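Oxidoreductase (Ralstonia eutropha, PDB 3HJ9) binds flavin mononucleotide and probably works as an FMN-dependent oxidoreductase of the nitroreductase family. Local coordinates at residues 45-51 with 172-177. Numbering follows the deposited sequence.
Sequences TLWLRKS and YLYCAS. With FMN (flavin mononucleotide), chain C.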
ATOM      1  N   THR A  45      14.999   4.896   0.564  1.00 16.31           N
ATOM      2  CA  THR A  45      14.125   3.979   1.258  1.00 16.31           C
ATOM      3  C   THR A  45      13.500   2.956   0.301  1.00 15.73           C
ATOM      4  O   THR A  45      13.316   1.811   0.694  1.00 12.93           O
ATOM      5  CB  THR A  45      13.039   4.658   2.106  1.00 17.04           C
ATOM      6  OG1 THR A  45      12.059   5.235   1.257  1.00 17.61           O
ATOM      7  CG2 THR A  45      13.632   5.702   3.078  1.00 17.75           C
ATOM      8  N   LEU A  46      13.185   3.366  -0.929  1.00 15.47           N
ATOM      9  CA  LEU A  46      12.655   2.429  -1.951  1.00 16.44           C
ATOM     10  C   LEU A  46      13.699   1.315  -2.325  1.00 16.80           C
ATOM     11  O   LEU A  46      13.337   0.137  -2.515  1.00 15.94           O
ATOM     12  CB  LEU A  46      12.213   3.199  -3.204  1.00 15.66           C
ATOM     13  CG  LEU A  46      10.945   4.045  -2.999  1.00 15.81           C
ATOM     14  CD1 LEU A  46      10.727   5.036  -4.124  1.00 14.10           C
ATOM     15  CD2 LEU A  46       9.705   3.149  -2.825  1.00 15.41           C
ATOM     16  N   TRP A  47      14.974   1.709  -2.423  1.00 15.36           N
ATOM     17  CA  TRP A  47      16.056   0.761  -2.677  1.00 15.74           C
ATOM     18  C   TRP A  47      16.199  -0.273  -1.549  1.00 15.87           C
ATOM     19  O   TRP A  47      16.470  -1.417  -1.834  1.00 14.77           O
ATOM     20  CB  TRP A  47      17.423   1.444  -2.892  1.00 16.28           C
ATOM     21  CG  TRP A  47      17.586   2.012  -4.262  1.00 17.27           C
ATOM     22  CD1 TRP A  47      17.545   3.327  -4.622  1.00 17.72           C
ATOM     23  CD2 TRP A  47      17.778   1.276  -5.466  1.00 17.92           C
ATOM     24  NE1 TRP A  47      17.717   3.461  -5.976  1.00 17.90           N
ATOM     25  CE2 TRP A  47      17.864   2.218  -6.526  1.00 17.74           C
ATOM     26  CE3 TRP A  47      17.908  -0.087  -5.759  1.00 18.15           C
ATOM     27  CZ2 TRP A  47      18.067   1.840  -7.864  1.00 17.42           C
ATOM     28  CZ3 TRP A  47      18.106  -0.467  -7.101  1.00 17.84           C
ATOM     29  CH2 TRP A  47      18.183   0.498  -8.131  1.00 17.80           C
ATOM     30  N   LEU A  48      16.002   0.154  -0.300  1.00 14.95           N
ATOM     31  CA  LEU A  48      16.193  -0.693   0.875  1.00 16.56           C
ATOM     32  C   LEU A  48      14.918  -1.349   1.392  1.00 15.81           C
ATOM     33  O   LEU A  48      14.964  -2.105   2.375  1.00 16.39           O
ATOM     34  CB  LEU A  48      16.861   0.135   1.997  1.00 17.04           C
ATOM     35  CG  LEU A  48      18.243   0.730   1.730  1.00 17.10           C
ATOM     36  CD1 LEU A  48      18.701   1.706   2.851  1.00 16.25           C
ATOM     37  CD2 LEU A  48      19.246  -0.397   1.541  1.00 17.62           C
ATOM     38  N   ARG A  49      13.784  -1.105   0.729  1.00 15.80           N
ATOM     39  CA  ARG A  49      12.472  -1.642   1.163  1.00 15.58           C
ATOM     40  C   ARG A  49      12.521  -3.169   0.970  1.00 16.31           C
ATOM     41  O   ARG A  49      12.835  -3.653  -0.119  1.00 15.84           O
ATOM     42  CB  ARG A  49      11.342  -0.960   0.385  1.00 15.59           C
ATOM     43  CG  ARG A  49       9.927  -0.964   1.035  1.00 17.04           C
ATOM     44  CD  ARG A  49       9.308  -2.327   1.252  1.00 16.86           C
ATOM     45  NE  ARG A  49       9.426  -3.183   0.070  1.00 17.02           N
ATOM     46  CZ  ARG A  49       9.315  -4.512   0.054  1.00 17.35           C
ATOM     47  NH1 ARG A  49       9.024  -5.207   1.152  1.00 17.20           N
ATOM     48  NH2 ARG A  49       9.497  -5.164  -1.089  1.00 18.99           N
ATOM     49  N   LYS A  50      12.336  -3.908   2.067  1.00 17.88           N
ATOM     50  CA  LYS A  50      12.434  -5.374   2.087  1.00 18.01           C
ATOM     51  C   LYS A  50      11.701  -5.944   3.292  1.00 17.67           C
ATOM     52  O   LYS A  50      11.381  -5.203   4.219  1.00 16.44           O
ATOM     53  CB  LYS A  50      13.908  -5.819   2.174  1.00 20.03           C
ATOM     54  CG  LYS A  50      14.631  -5.442   3.502  1.00 21.83           C
ATOM     55  CD  LYS A  50      16.069  -5.928   3.592  1.00 24.92           C
ATOM     56  CE  LYS A  50      16.171  -7.457   3.644  1.00 27.03           C
ATOM     57  NZ  LYS A  50      17.602  -7.916   3.876  1.00 29.53           N
ATOM     58  N   SER A  51      11.516  -7.264   3.303  1.00 18.20           N
ATOM     59  CA  SER A  51      10.902  -7.965   4.432  1.00 17.43           C
ATOM     60  C   SER A  51      11.958  -8.643   5.319  1.00 16.14           C
ATOM     61  O   SER A  51      12.895  -9.239   4.839  1.00 14.52           O
ATOM     62  CB  SER A  51       9.824  -8.950   3.973  1.00 17.23           C
ATOM     63  OG  SER A  51       8.719  -8.231   3.461  1.00 17.98           O
ATOM     64  N   TYR A 172       6.819   0.208   6.129  1.00 17.85           N
ATOM     65  CA  TYR A 172       8.007  -0.415   5.494  1.00 17.41           C
ATOM     66  C   TYR A 172       9.110   0.572   5.154  1.00 15.95           C
ATOM     67  O   TYR A 172      10.277   0.351   5.486  1.00 16.77           O
ATOM     68  CB  TYR A 172       7.641  -1.131   4.197  1.00 18.33           C
ATOM     69  CG  TYR A 172       7.376  -2.607   4.252  1.00 17.90           C
ATOM     70  CD1 TYR A 172       8.403  -3.511   4.523  1.00 19.14           C
ATOM     71  CD2 TYR A 172       6.115  -3.124   3.909  1.00 18.49           C
ATOM     72  CE1 TYR A 172       8.155  -4.933   4.494  1.00 19.18           C
ATOM     73  CE2 TYR A 172       5.882  -4.515   3.865  1.00 17.19           C
ATOM     74  CZ  TYR A 172       6.876  -5.400   4.154  1.00 17.45           C
ATOM     75  OH  TYR A 172       6.588  -6.744   4.086  1.00 17.17           O
ATOM     76  N   LEU A 173       8.710   1.647   4.475  1.00 15.32           N
ATOM     77  CA  LEU A 173       9.607   2.719   4.052  1.00 15.62           C
ATOM     78  C   LEU A 173      10.216   3.436   5.267  1.00 15.67           C
ATOM     79  O   LEU A 173      11.442   3.688   5.289  1.00 16.58           O
ATOM     80  CB  LEU A 173       8.909   3.701   3.073  1.00 15.41           C
ATOM     81  CG  LEU A 173       8.534   3.096   1.701  1.00 15.65           C
ATOM     82  CD1 LEU A 173       7.630   4.023   0.880  1.00 14.97           C
ATOM     83  CD2 LEU A 173       9.781   2.661   0.887  1.00 14.08           C
ATOM     84  N   TYR A 174       9.393   3.698   6.292  1.00 16.48           N
ATOM     85  CA  TYR A 174       9.916   4.267   7.547  1.00 17.28           C
ATOM     86  C   TYR A 174      10.971   3.312   8.151  1.00 16.77           C
ATOM     87  O   TYR A 174      12.077   3.750   8.502  1.00 15.79           O
ATOM     88  CB  TYR A 174       8.814   4.644   8.562  1.00 17.41           C
ATOM     89  CG  TYR A 174       9.449   5.136   9.801  1.00 18.69           C
ATOM     90  CD1 TYR A 174       9.934   6.445   9.889  1.00 19.78           C
ATOM     91  CD2 TYR A 174       9.709   4.257  10.856  1.00 20.47           C
ATOM     92  CE1 TYR A 174      10.623   6.875  11.038  1.00 20.11           C
ATOM     93  CE2 TYR A 174      10.401   4.679  12.003  1.00 20.55           C
ATOM     94  CZ  TYR A 174      10.836   5.979  12.093  1.00 20.46           C
ATOM     95  OH  TYR A 174      11.526   6.350  13.223  1.00 21.43           O
ATOM     96  N   CYS A 175      10.657   2.022   8.203  1.00 16.42           N
ATOM     97  CA  CYS A 175      11.594   1.040   8.762  1.00 18.03           C
ATOM     98  C   CYS A 175      12.937   1.049   8.036  1.00 18.41           C
ATOM     99  O   CYS A 175      14.004   1.049   8.693  1.00 19.03           O
ATOM    100  CB  CYS A 175      10.975  -0.354   8.815  1.00 18.97           C
ATOM    101  SG  CYS A 175       9.693  -0.410  10.079  1.00 21.56           S
ATOM    102  N   ALA A 176      12.874   1.149   6.707  1.00 17.68           N
ATOM    103  CA  ALA A 176      14.064   1.238   5.855  1.00 18.27           C
ATOM    104  C   ALA A 176      14.846   2.514   6.164  1.00 17.71           C
ATOM    105  O   ALA A 176      16.066   2.458   6.264  1.00 17.11           O
ATOM    106  CB  ALA A 176      13.699   1.169   4.356  1.00 16.98           C
ATOM    107  N   SER A 177      14.150   3.652   6.312  1.00 19.50           N
ATOM    108  CA  SER A 177      14.829   4.922   6.669  1.00 20.20           C
ATOM    109  C   SER A 177      15.522   4.877   8.030  1.00 19.62           C
ATOM    110  O   SER A 177      16.538   5.493   8.184  1.00 21.98           O
ATOM    111  CB  SER A 177      13.866   6.118   6.713  1.00 20.76           C
ATOM    112  OG  SER A 177      13.044   6.099   7.889  1.00 22.36           O
TER
HETATM  113  N1  FMN C 300       5.043 -12.783   4.668  1.00 21.46           N
HETATM  114  C2  FMN C 300       4.900 -13.714   5.680  1.00 23.43           C
HETATM  115  O2  FMN C 300       5.896 -14.215   6.207  1.00 24.15           O
HETATM  116  N3  FMN C 300       3.622 -14.061   6.110  1.00 24.40           N
HETATM  117  C4  FMN C 300       2.494 -13.517   5.508  1.00 23.34           C
HETATM  118  O4  FMN C 300       1.381 -13.862   5.930  1.00 23.41           O
HETATM  119  C4A FMN C 300       2.640 -12.575   4.476  1.00 22.28           C
HETATM  120  N5  FMN C 300       1.537 -12.007   3.869  1.00 22.79           N
HETATM  121  C5A FMN C 300       1.686 -11.022   2.906  1.00 23.11           C
HETATM  122  C6  FMN C 300       0.534 -10.466   2.363  1.00 23.28           C
HETATM  123  C7  FMN C 300       0.637  -9.481   1.368  1.00 23.42           C
HETATM  124  C7M FMN C 300      -0.613  -8.885   0.784  1.00 23.65           C
HETATM  125  C8  FMN C 300       1.892  -9.068   0.905  1.00 23.29           C
HETATM  126  C8M FMN C 300       1.996  -8.034  -0.175  1.00 21.55           C
HETATM  127  C9  FMN C 300       3.060  -9.644   1.441  1.00 22.58           C
HETATM  128  C9A FMN C 300       2.973 -10.630   2.451  1.00 22.01           C
HETATM  129  N10 FMN C 300       4.084 -11.227   3.051  1.00 22.52           N
HETATM  130  C10 FMN C 300       3.927 -12.205   4.051  1.00 22.69           C
HETATM  131  C1' FMN C 300       5.490 -10.820   2.705  1.00 23.00           C
HETATM  132  C2' FMN C 300       6.029 -11.472   1.460  1.00 24.34           C
HETATM  133  O2' FMN C 300       6.306 -12.839   1.688  1.00 23.54           O
HETATM  134  C3' FMN C 300       7.280 -10.708   1.047  1.00 25.31           C
HETATM  135  O3' FMN C 300       6.870  -9.432   0.600  1.00 26.58           O
HETATM  136  C4' FMN C 300       8.007 -11.491  -0.062  1.00 25.85           C
HETATM  137  O4' FMN C 300       8.724 -12.534   0.589  1.00 26.29           O
HETATM  138  C5' FMN C 300       8.948 -10.637  -0.899  1.00 25.83           C
HETATM  139  O5' FMN C 300       9.966 -10.165  -0.018  1.00 26.25           O
HETATM  140  P   FMN C 300      10.251  -8.600   0.102  1.00 27.45           P
HETATM  141  O1P FMN C 300      10.291  -7.900  -1.231  1.00 25.02           O
HETATM  142  O2P FMN C 300       9.135  -7.984   0.926  1.00 25.37           O
HETATM  143  O3P FMN C 300      11.601  -8.441   0.802  1.00 25.80           O
HETATM  144  O   HOH W   1      11.660  -1.847   4.523  1.00 18.87           O
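The guanidinium of R49 both lies over the face of the Y172 ring, its CZ 4.7 Å from the ring centroid in a cation-pi contact, and holds the FMN phosphate, its NH1 and NH2 reaching O2P and O1P at 2.8 and 2.9 Å; its NE and NH2 also bond T84 O and R83 O of the second subunit. The tyrosine offers more than its face. Its OH donates to S51 OG at 2.7 Å, and S51 OG in turn donates to FMN O2P at 2.6 Å, a relay that suits a small hydroxyl residue; the backbone N of S51 donates a hydrogen bond to FMN O3P at 2.8 Å. This is the phosphate end of the flavin site in the nitroreductase fold, whose dimer shares its cofactors: R77 of the second subunit also binds the FMN. Water 1 links K50 N to Y172 O. Farther along, helix 42-48 meets the C-terminal end of helix 156-177, where the small A176 lets T45 approach to 5.4 Å between CA atoms. L173 CD2 packs against L46 CD2 at 3.7 Å and R49 CG at 3.6 Å, using the arginine's aliphatic stem.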